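Local coordinates for protein adenosine kinase, putative (Trypanosoma brucei, PDB 3OTX) that probably transfers a phosphate group from ATP to adenosine to make AMP in purine salvage, and here holds the inhibitor bis(adenosine)-5'-pentaphosphate, at residues A[77-80]-A[81-84]; A[154-157]-A[158-162]; A[229-232]-A[233-236]. The protein carries 1 engineered substitution. All coordinates share one frame; numbering follows the deposited sequence. Where two conformers were deposited one is given.

Contact 1: residues A[77-80]-A[81-84]; sequences MQQA and YKGK
Tyr81 directs its CG away from its own carbonyl carbon (chi1 -61°), a setting that lays one face of the phenol ring on the end of Ala80. Ala80 C lies over that face, 3.4 Å from Tyr81 CG. The methyl CB of Ala80 adds an off-centre CH-pi contact at 4.2 Å from the Tyr81 ring centroid, and a side chain this small can share the face with the backbone carbon. Gln78 has a similar first torsion but folds at chi2 (-66°), which carries its OE1 to 3.8 Å from Tyr81 CD2. The amide approaches obliquely, its plane 54° from that of the ring, and its NE2 donates to Ser309 O, a bond that should limit its rotation. Gln79 and Lys82 run alongside each other in the same direction, with methylene contact between Gln79 CG and Lys82 CE, while Gln79 NE2 reaches Glu341 O and Trp76 O.

The backbone bends twice. Tyr81 N bonds to Gln78 O at 3.0 Å, and a type II turn follows in which Lys84 N returns to Tyr81 O at 2.9 Å. Gly83, having no CB, easily adopts the positive phi of the third turn position. One water joins Ala80 O to Lys82 O; another joins Ala80 O to Lys84 NZ.

This surface loop leads from helix 66-76 to strand 86-89 of the large sheet. Met77 packs against helix 317-332, and the Tyr81 side chain touches Pro7, shortly before strand 10-13.

Contact 2: residues A[154-157]-A[158-162]; sequences PAVV and RAMDE
Val157 and Asp161, one helical turn apart, run abreast with their ends turned in one direction, and Val157 CG1 is 3.6 Å from Asp161 OD2. They converge because Val157 places CG1 anti to its N (chi1 174°), leaning along the helix toward the later turn, whereas Asp161 leans its carboxylate back (chi1 -72°). A branched valine offers a methyl to the flank of the carboxylate here. The same lean brings Asp161 CG to 3.3 Å from Val157 O, so the acid stands close to a carbonyl oxygen that already accepts Asp161 N at 2.8 Å.

Val156 and Met160 form the equivalent pair on the buried side. Their side chains barely meet, Val156 CG1 and Met160 CE being 4.4 Å apart, since the unbranched methionine extends outward from CG to lie on helix 177-189 and Tyr11. Val156 also packs on Tyr11, and the short methyl of Ala159 lets the helix lie close on Thr87 of strand 86-89. Arg158 turns to the other, exposed side: its CB passes 3.1 Å from Pro154 O, and the straight chain then carries the guanidinium away from the earlier turn toward the surface. Pro154 suits the helix start, where no backbone N-H is needed within the helix; its oxygen accepts Arg158 N at 2.8 Å.

Chemically, the helix has a buried side, made by Val156, Ala159 and Met160, while Arg158 and Asp161 lie toward the outside. Two acceptors, Asp161 OD2 and Val157 O, approach within 3.4 Å, a mildly unfavourable pairing that the salt bridge from Asp161 OD1 to Lys186 NZ probably offsets while also favouring the ionised acid.

Contact 3: residues A[229-232]-A[233-236]; sequences KEFA and NMMK
Phe231, Met234 and Met235 make a Met-aromatic cluster in the last turns of helix 225-235. The Phe231 ring is reached by both methionines from the same side. Met234 CE stands over the face, 3.9 Å from the ring centroid and displaced toward the CE1 rim. The Met234 chain runs outward with CG anti to its N, then bends at chi3 (72°), and this last turn of the chain hooks the methyl over the ring; its SD stays oblique and more distant. Met235 instead follows the course of the phenylalanine side chain, with Met235 CG 3.6 Å from Phe231 CE2 and its SD oblique at 4.9 Å from the centroid. Flexible, polarisable methionines suit this place because each can shape itself to a flat ring held among apolar neighbours.

The ring of Phe231 is buried among Leu198, Leu211, Leu215 and Val253, and Met234 also rests on Met204 and Leu211. Glu230 touches Pro201, Met204 and Gln205 of helix 201-206. In one of the two conformers of Asn233, Glu230 OE2 comes 3.6 Å from Asn233 ND2, with carboxylate and amide planes 79° apart.

Backbone bonds run in regular i to i+4 fashion: Asn233 N to Lys229 O at 3.0 Å, Met234 N to Glu230 O at 2.9 Å, Met235 N to Phe231 O at 2.9 Å. At the end Lys236 takes a positive phi (66°), and its N donates to Asn233 O at 3.1 Å; the lysine side chain is left at the exposed surface.

Such a left-handed residue, closing a helix by bonding back into its last turn, marks a Schellman motif, here terminating the helix that follows strand 220-224 in the alternating beta-alpha fold of the ribokinase-like kinases.

Contacts 1 and 2 are neighbours, their centres 18 Å and nearest atoms about 7 Å apart without touching. Arg9 reaches both, with a salt bridge to Glu162 and a weak hydrogen bond to Gly83 O. Strand 86-89 is a second connection: the loop of contact 1 runs into it, and the helix of contact 2 packs on Thr87. Contact 3 lies across the chain's centre from contact 1, centre to centre 38 Å, and 35 Å from contact 2. It alone approaches the nucleotide: the Lys229 side chain is about 11 Å from the bound pentaphosphate, and that of Glu230 about 8 Å from that of Asn224, an ADP-binding residue.

Contact 1: residues A[77-80]-A[81-84]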
ATOM      1  N   MET A  77     -10.186   5.101 -10.860  1.00 15.63           N
ATOM      2  CA  MET A  77     -11.497   5.572 -10.400  1.00 16.57           C
ATOM      3  C   MET A  77     -11.762   7.039 -10.694  1.00 18.91           C
ATOM      4  O   MET A  77     -12.873   7.520 -10.438  1.00 22.29           O
ATOM      5  CB  MET A  77     -11.614   5.382  -8.897  1.00 16.64           C
ATOM      6  CG  MET A  77     -11.799   3.945  -8.447  1.00 19.81           C
ATOM      7  SD  MET A  77     -13.304   3.164  -9.038  1.00 19.78           S
ATOM      8  CE  MET A  77     -14.560   4.035  -8.077  1.00 21.43           C
ATOM      9  N   GLN A  78     -10.747   7.758 -11.175  1.00 19.63           N
ATOM     10  CA  GLN A  78     -10.881   9.181 -11.476  1.00 19.17           C
ATOM     11  C   GLN A  78     -10.325   9.466 -12.884  1.00 19.37           C
ATOM     12  O   GLN A  78      -9.402  10.242 -13.046  1.00 18.64           O
ATOM     13  CB  GLN A  78     -10.149  10.017 -10.408  1.00 20.13           C
ATOM     14  CG  GLN A  78     -10.778   9.949  -8.987  1.00 21.18           C
ATOM     15  CD  GLN A  78     -12.165  10.574  -8.907  1.00 24.28           C
ATOM     16  OE1 GLN A  78     -12.588  11.262  -9.815  1.00 24.68           O
ATOM     17  NE2 GLN A  78     -12.889  10.300  -7.818  1.00 27.45           N
ATOM     18  N   GLN A  79     -10.845   8.793 -13.904  1.00 23.91           N
ATOM     19  CA  GLN A  79     -10.196   8.859 -15.208  1.00 25.73           C
ATOM     20  C   GLN A  79     -10.369  10.209 -15.922  1.00 25.38           C
ATOM     21  O   GLN A  79      -9.656  10.486 -16.869  1.00 28.10           O
ATOM     22  CB  GLN A  79     -10.586   7.684 -16.100  1.00 27.96           C
ATOM     23  CG  GLN A  79      -9.947   6.360 -15.682  1.00 29.87           C
ATOM     24  CD  GLN A  79     -10.405   5.245 -16.566  1.00 34.38           C
ATOM     25  OE1 GLN A  79     -10.507   5.422 -17.776  1.00 36.23           O
ATOM     26  NE2 GLN A  79     -10.685   4.081 -15.980  1.00 27.33           N
ATOM     27  N   ALA A  80     -11.264  11.054 -15.434  1.00 24.23           N
ATOM     28  CA  ALA A  80     -11.358  12.409 -15.987  1.00 21.39           C
ATOM     29  C   ALA A  80     -10.180  13.312 -15.549  1.00 22.31           C
ATOM     30  O   ALA A  80     -10.027  14.447 -16.056  1.00 27.09           O
ATOM     31  CB  ALA A  80     -12.723  13.059 -15.681  1.00 24.02           C
ATOM     32  N   TYR A  81      -9.337  12.810 -14.654  1.00 19.28           N
ATOM     33  CA  TYR A  81      -8.301  13.617 -14.022  1.00 19.43           C
ATOM     34  C   TYR A  81      -6.916  13.036 -14.191  1.00 17.61           C
ATOM     35  O   TYR A  81      -6.058  13.207 -13.349  1.00 17.62           O
ATOM     36  CB  TYR A  81      -8.630  13.818 -12.535  1.00 19.97           C
ATOM     37  CG  TYR A  81      -9.927  14.534 -12.404  1.00 23.46           C
ATOM     38  CD1 TYR A  81      -9.995  15.910 -12.593  1.00 25.89           C
ATOM     39  CD2 TYR A  81     -11.120  13.822 -12.182  1.00 23.40           C
ATOM     40  CE1 TYR A  81     -11.219  16.569 -12.537  1.00 24.60           C
ATOM     41  CE2 TYR A  81     -12.345  14.475 -12.121  1.00 23.44           C
ATOM     42  CZ  TYR A  81     -12.374  15.831 -12.295  1.00 28.27           C
ATOM     43  OH  TYR A  81     -13.591  16.457 -12.221  1.00 38.24           O
ATOM     44  N   LYS A  82      -6.698  12.370 -15.326  1.00 19.44           N
ATOM     45  CA  LYS A  82      -5.355  11.884 -15.649  1.00 19.56           C
ATOM     46  C   LYS A  82      -4.415  13.068 -15.699  1.00 18.04           C
ATOM     47  O   LYS A  82      -4.754  14.122 -16.251  1.00 20.22           O
ATOM     48  CB  LYS A  82      -5.340  11.125 -16.974  1.00 21.05           C
ATOM     49  CG  LYS A  82      -6.086   9.814 -16.907  1.00 21.28           C
ATOM     50  CD  LYS A  82      -5.942   9.007 -18.197  1.00 26.84           C
ATOM     51  CE  LYS A  82      -6.877   7.817 -18.137  1.00 42.66           C
ATOM     52  NZ  LYS A  82      -6.942   7.090 -19.435  1.00 53.40           N
ATOM     53  N   GLY A  83      -3.263  12.914 -15.068  1.00 16.91           N
ATOM     54  CA  GLY A  83      -2.258  13.978 -15.000  1.00 20.23           C
ATOM     55  C   GLY A  83      -2.546  15.011 -13.930  1.00 23.23           C
ATOM     56  O   GLY A  83      -1.706  15.891 -13.691  1.00 25.14           O
ATOM     57  N   LYS A  84      -3.732  14.923 -13.300  1.00 18.38           N
ATOM     58  CA  LYS A  84      -4.242  15.968 -12.431  1.00 19.58           C
ATOM     59  C   LYS A  84      -4.701  15.459 -11.092  1.00 19.63           C
ATOM     60  O   LYS A  84      -5.474  16.148 -10.414  1.00 25.57           O
ATOM     61  CB  LYS A  84      -5.446  16.687 -13.070  1.00 20.76           C
ATOM     62  CG  LYS A  84      -5.221  17.309 -14.443  1.00 29.59           C
ATOM     63  CD  LYS A  84      -6.533  17.958 -14.894  1.00 40.26           C
ATOM     64  CE  LYS A  84      -6.511  18.310 -16.366  1.00 47.67           C
ATOM     65  NZ  LYS A  84      -7.896  18.501 -16.875  1.00 47.77           N
TER
HETATM   66  O   HOH W   1      -7.265  15.048 -17.077  1.00 24.85           O
HETATM   67  O   HOH W   2     -10.172  17.057 -15.915  1.00 32.79           O

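Contact 2: residues A[154-157]-A[158-162]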
ATOM      1  N   PRO A 154      12.892  20.039  -6.649  1.00 23.77           N
ATOM      2  CA  PRO A 154      11.736  20.872  -7.039  1.00 25.96           C
ATOM      3  C   PRO A 154      10.476  20.076  -7.402  1.00 26.30           C
ATOM      4  O   PRO A 154       9.385  20.449  -6.954  1.00 22.19           O
ATOM      5  CB  PRO A 154      12.261  21.666  -8.254  1.00 28.41           C
ATOM      6  CG  PRO A 154      13.739  21.753  -8.018  1.00 31.64           C
ATOM      7  CD  PRO A 154      14.145  20.482  -7.287  1.00 25.73           C
ATOM      8  N   ALA A 155      10.622  19.002  -8.189  1.00 25.80           N
ATOM      9  CA  ALA A 155       9.487  18.181  -8.622  1.00 25.64           C
ATOM     10  C   ALA A 155       8.736  17.566  -7.443  1.00 20.33           C
ATOM     11  O   ALA A 155       7.498  17.562  -7.428  1.00 23.25           O
ATOM     12  CB  ALA A 155       9.940  17.094  -9.586  1.00 29.72           C
ATOM     13  N   VAL A 156       9.483  17.076  -6.452  1.00 16.48           N
ATOM     14  CA  VAL A 156       8.882  16.473  -5.256  1.00 15.34           C
ATOM     15  C   VAL A 156       8.248  17.533  -4.329  1.00 15.89           C
ATOM     16  O   VAL A 156       7.140  17.360  -3.850  1.00 15.13           O
ATOM     17  CB  VAL A 156       9.890  15.581  -4.517  1.00 16.47           C
ATOM     18  CG1 VAL A 156       9.317  15.022  -3.168  1.00 15.87           C
ATOM     19  CG2 VAL A 156      10.332  14.435  -5.463  1.00 18.28           C
ATOM     20  N   VAL A 157       8.947  18.638  -4.109  1.00 19.02           N
ATOM     21  CA  VAL A 157       8.385  19.684  -3.222  1.00 19.93           C
ATOM     22  C   VAL A 157       7.140  20.312  -3.865  1.00 19.38           C
ATOM     23  O   VAL A 157       6.142  20.583  -3.183  1.00 17.89           O
ATOM     24  CB  VAL A 157       9.444  20.730  -2.851  1.00 21.85           C
ATOM     25  CG1 VAL A 157       8.804  21.881  -2.069  1.00 26.81           C
ATOM     26  CG2 VAL A 157      10.562  20.072  -2.029  1.00 23.88           C
ATOM     27  N   ARG A 158       7.189  20.507  -5.180  1.00 17.50           N
ATOM     28  CA  ARG A 158       6.034  21.001  -5.931  1.00 20.18           C
ATOM     29  C   ARG A 158       4.869  20.050  -5.772  1.00 18.43           C
ATOM     30  O   ARG A 158       3.747  20.476  -5.483  1.00 19.92           O
ATOM     31  CB  ARG A 158       6.407  21.147  -7.413  1.00 24.51           C
ATOM     32  CG  ARG A 158       5.229  21.428  -8.349  1.00 39.89           C
ATOM     33  CD  ARG A 158       5.675  21.277  -9.803  1.00 56.60           C
ATOM     34  NE  ARG A 158       4.597  21.518 -10.762  1.00 67.27           N
ATOM     35  CZ  ARG A 158       4.748  21.502 -12.087  1.00 70.67           C
ATOM     36  NH1 ARG A 158       5.936  21.257 -12.627  1.00 71.01           N
ATOM     37  NH2 ARG A 158       3.706  21.735 -12.877  1.00 69.55           N
ATOM     38  N   ALA A 159       5.121  18.759  -5.919  1.00 19.07           N
ATOM     39  CA  ALA A 159       4.043  17.775  -5.741  1.00 16.99           C
ATOM     40  C   ALA A 159       3.464  17.768  -4.340  1.00 15.92           C
ATOM     41  O   ALA A 159       2.233  17.687  -4.161  1.00 18.58           O
ATOM     42  CB  ALA A 159       4.530  16.370  -6.130  1.00 15.14           C
ATOM     43  N   MET A 160       4.331  17.870  -3.335  1.00 17.06           N
ATOM     44  CA  MET A 160       3.841  17.940  -1.971  1.00 16.07           C
ATOM     45  C   MET A 160       3.038  19.238  -1.752  1.00 15.28           C
ATOM     46  O   MET A 160       1.968  19.197  -1.148  1.00 14.98           O
ATOM     47  CB  MET A 160       4.986  17.865  -0.975  1.00 14.76           C
ATOM     48  CG  MET A 160       5.625  16.483  -0.875  1.00 17.34           C
ATOM     49  SD  MET A 160       6.579  16.392   0.679  1.00 20.43           S
ATOM     50  CE  MET A 160       7.119  14.675   0.596  1.00 19.02           C
ATOM     51  N   ASP A 161       3.541  20.359  -2.259  1.00 17.42           N
ATOM     52  CA  ASP A 161       2.836  21.636  -2.057  1.00 15.11           C
ATOM     53  C   ASP A 161       1.447  21.657  -2.667  1.00 18.01           C
ATOM     54  O   ASP A 161       0.570  22.316  -2.143  1.00 21.82           O
ATOM     55  CB  ASP A 161       3.628  22.841  -2.566  1.00 16.36           C
ATOM     56  CG  ASP A 161       4.834  23.158  -1.689  1.00 19.48           C
ATOM     57  OD1 ASP A 161       4.820  22.779  -0.488  1.00 24.54           O
ATOM     58  OD2 ASP A 161       5.786  23.768  -2.189  1.00 21.72           O
ATOM     59  N   GLU A 162       1.257  20.917  -3.767  1.00 18.94           N
ATOM     60  CA  GLU A 162      -0.046  20.936  -4.450  1.00 21.20           C
ATOM     61  C   GLU A 162      -1.029  19.848  -3.957  1.00 17.36           C
ATOM     62  O   GLU A 162      -2.227  19.882  -4.276  1.00 20.59           O
ATOM     63  CB  GLU A 162       0.146  20.880  -5.973  1.00 25.64           C
ATOM     64  CG  GLU A 162       0.630  19.541  -6.454  1.00 37.40           C
ATOM     65  CD  GLU A 162       1.184  19.549  -7.871  1.00 47.17           C
ATOM     66  OE1 GLU A 162       1.197  20.607  -8.543  1.00 45.15           O
ATOM     67  OE2 GLU A 162       1.628  18.468  -8.304  1.00 41.26           O
TER

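Contact 3: residues A[229-232]-A[233-236]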
ATOM      1  N   LYS A 229      -4.034  -7.270  14.569  1.00 19.78           N
ATOM      2  CA  LYS A 229      -3.615  -8.101  15.700  1.00 18.52           C
ATOM      3  C   LYS A 229      -2.121  -7.934  16.006  1.00 18.98           C
ATOM      4  O   LYS A 229      -1.733  -7.962  17.179  1.00 21.44           O
ATOM      5  CB  LYS A 229      -3.956  -9.570  15.470  1.00 19.86           C
ATOM      6  CG  LYS A 229      -5.439  -9.805  15.331  1.00 23.83           C
ATOM      7  CD  LYS A 229      -5.731 -11.274  15.005  1.00 27.36           C
ATOM      8  CE  LYS A 229      -7.216 -11.525  14.992  1.00 30.27           C
ATOM      9  NZ  LYS A 229      -7.570 -12.825  14.415  1.00 33.52           N
ATOM     10  N   GLU A 230      -1.306  -7.767  14.968  1.00 17.68           N
ATOM     11  CA  GLU A 230       0.132  -7.580  15.183  1.00 18.28           C
ATOM     12  C   GLU A 230       0.400  -6.237  15.857  1.00 19.89           C
ATOM     13  O   GLU A 230       1.297  -6.142  16.696  1.00 20.38           O
ATOM     14  CB  GLU A 230       0.924  -7.725  13.892  1.00 20.72           C
ATOM     15  CG  GLU A 230       2.407  -7.988  14.111  1.00 28.29           C
ATOM     16  CD  GLU A 230       2.662  -9.360  14.709  1.00 39.76           C
ATOM     17  OE1 GLU A 230       2.249 -10.374  14.089  1.00 42.84           O
ATOM     18  OE2 GLU A 230       3.273  -9.415  15.790  1.00 45.61           O
ATOM     19  N   PHE A 231      -0.378  -5.222  15.476  1.00 19.85           N
ATOM     20  CA  PHE A 231      -0.325  -3.884  16.088  1.00 19.03           C
ATOM     21  C   PHE A 231      -0.690  -3.958  17.567  1.00 18.77           C
ATOM     22  O   PHE A 231       0.006  -3.379  18.410  1.00 21.19           O
ATOM     23  CB  PHE A 231      -1.266  -2.928  15.340  1.00 16.77           C
ATOM     24  CG  PHE A 231      -1.058  -1.474  15.689  1.00 17.78           C
ATOM     25  CD1 PHE A 231      -0.177  -0.692  14.958  1.00 18.00           C
ATOM     26  CD2 PHE A 231      -1.725  -0.910  16.783  1.00 19.09           C
ATOM     27  CE1 PHE A 231       0.028   0.661  15.279  1.00 20.66           C
ATOM     28  CE2 PHE A 231      -1.530   0.441  17.110  1.00 24.19           C
ATOM     29  CZ  PHE A 231      -0.656   1.222  16.358  1.00 22.50           C
ATOM     30  N   ALA A 232      -1.760  -4.688  17.890  1.00 21.17           N
ATOM     31  CA  ALA A 232      -2.090  -4.990  19.290  1.00 21.09           C
ATOM     32  C   ALA A 232      -0.923  -5.634  20.025  1.00 23.08           C
ATOM     33  O   ALA A 232      -0.608  -5.212  21.138  1.00 25.09           O
ATOM     34  CB  ALA A 232      -3.355  -5.858  19.395  1.00 18.69           C
ATOM     35  N   ASN A 233      -0.261  -6.622  19.409  1.00 24.77           N
ATOM     36  CA  ASN A 233       0.897  -7.307  20.011  0.50 25.97           C
ATOM     37  C   ASN A 233       2.045  -6.323  20.287  1.00 26.75           C
ATOM     38  O   ASN A 233       2.651  -6.341  21.370  1.00 26.94           O
ATOM     39  CB  ASN A 233       1.400  -8.450  19.111  0.50 27.08           C
ATOM     40  CG  ASN A 233       0.430  -9.633  19.033  0.50 26.83           C
ATOM     41  OD1 ASN A 233      -0.537  -9.721  19.789  0.50 27.35           O
ATOM     42  ND2 ASN A 233       0.701 -10.555  18.111  0.50 24.89           N
ATOM     43  N   MET A 234       2.334  -5.475  19.296  1.00 26.85           N
ATOM     44  CA  MET A 234       3.356  -4.434  19.399  1.00 27.34           C
ATOM     45  C   MET A 234       3.059  -3.486  20.563  1.00 30.85           C
ATOM     46  O   MET A 234       3.952  -3.122  21.330  1.00 30.13           O
ATOM     47  CB  MET A 234       3.416  -3.643  18.092  1.00 27.97           C
ATOM     48  CG  MET A 234       4.484  -2.576  18.086  1.00 28.58           C
ATOM     49  SD  MET A 234       4.361  -1.488  16.704  1.00 24.09           S
ATOM     50  CE  MET A 234       2.898  -0.530  17.146  1.00 28.73           C
ATOM     51  N   MET A 235       1.793  -3.114  20.695  1.00 28.94           N
ATOM     52  CA  MET A 235       1.352  -2.205  21.745  1.00 27.09           C
ATOM     53  C   MET A 235       1.240  -2.855  23.128  1.00 29.56           C
ATOM     54  O   MET A 235       1.068  -2.160  24.137  1.00 34.33           O
ATOM     55  CB  MET A 235      -0.001  -1.602  21.362  1.00 26.21           C
ATOM     56  CG  MET A 235       0.014  -0.624  20.206  1.00 25.59           C
ATOM     57  SD  MET A 235       1.230   0.706  20.436  1.00 28.35           S
ATOM     58  CE  MET A 235       0.537   1.583  21.853  1.00 28.95           C
ATOM     59  N   LYS A 236       1.338  -4.184  23.170  1.00 26.80           N
ATOM     60  CA  LYS A 236       1.120  -5.011  24.361  1.00 31.42           C
ATOM     61  C   LYS A 236      -0.327  -4.984  24.849  1.00 32.83           C
ATOM     62  O   LYS A 236      -0.610  -5.266  26.013  1.00 33.48           O
ATOM     63  CB  LYS A 236       2.156  -4.746  25.473  1.00 34.64           C
ATOM     64  CG  LYS A 236       3.586  -4.947  24.969  1.00 41.33           C
ATOM     65  CD  LYS A 236       4.540  -5.482  26.018  1.00 48.41           C
ATOM     66  CE  LYS A 236       5.822  -5.971  25.356  1.00 49.21           C
ATOM     67  NZ  LYS A 236       6.834  -6.393  26.368  1.00 58.56           N
TER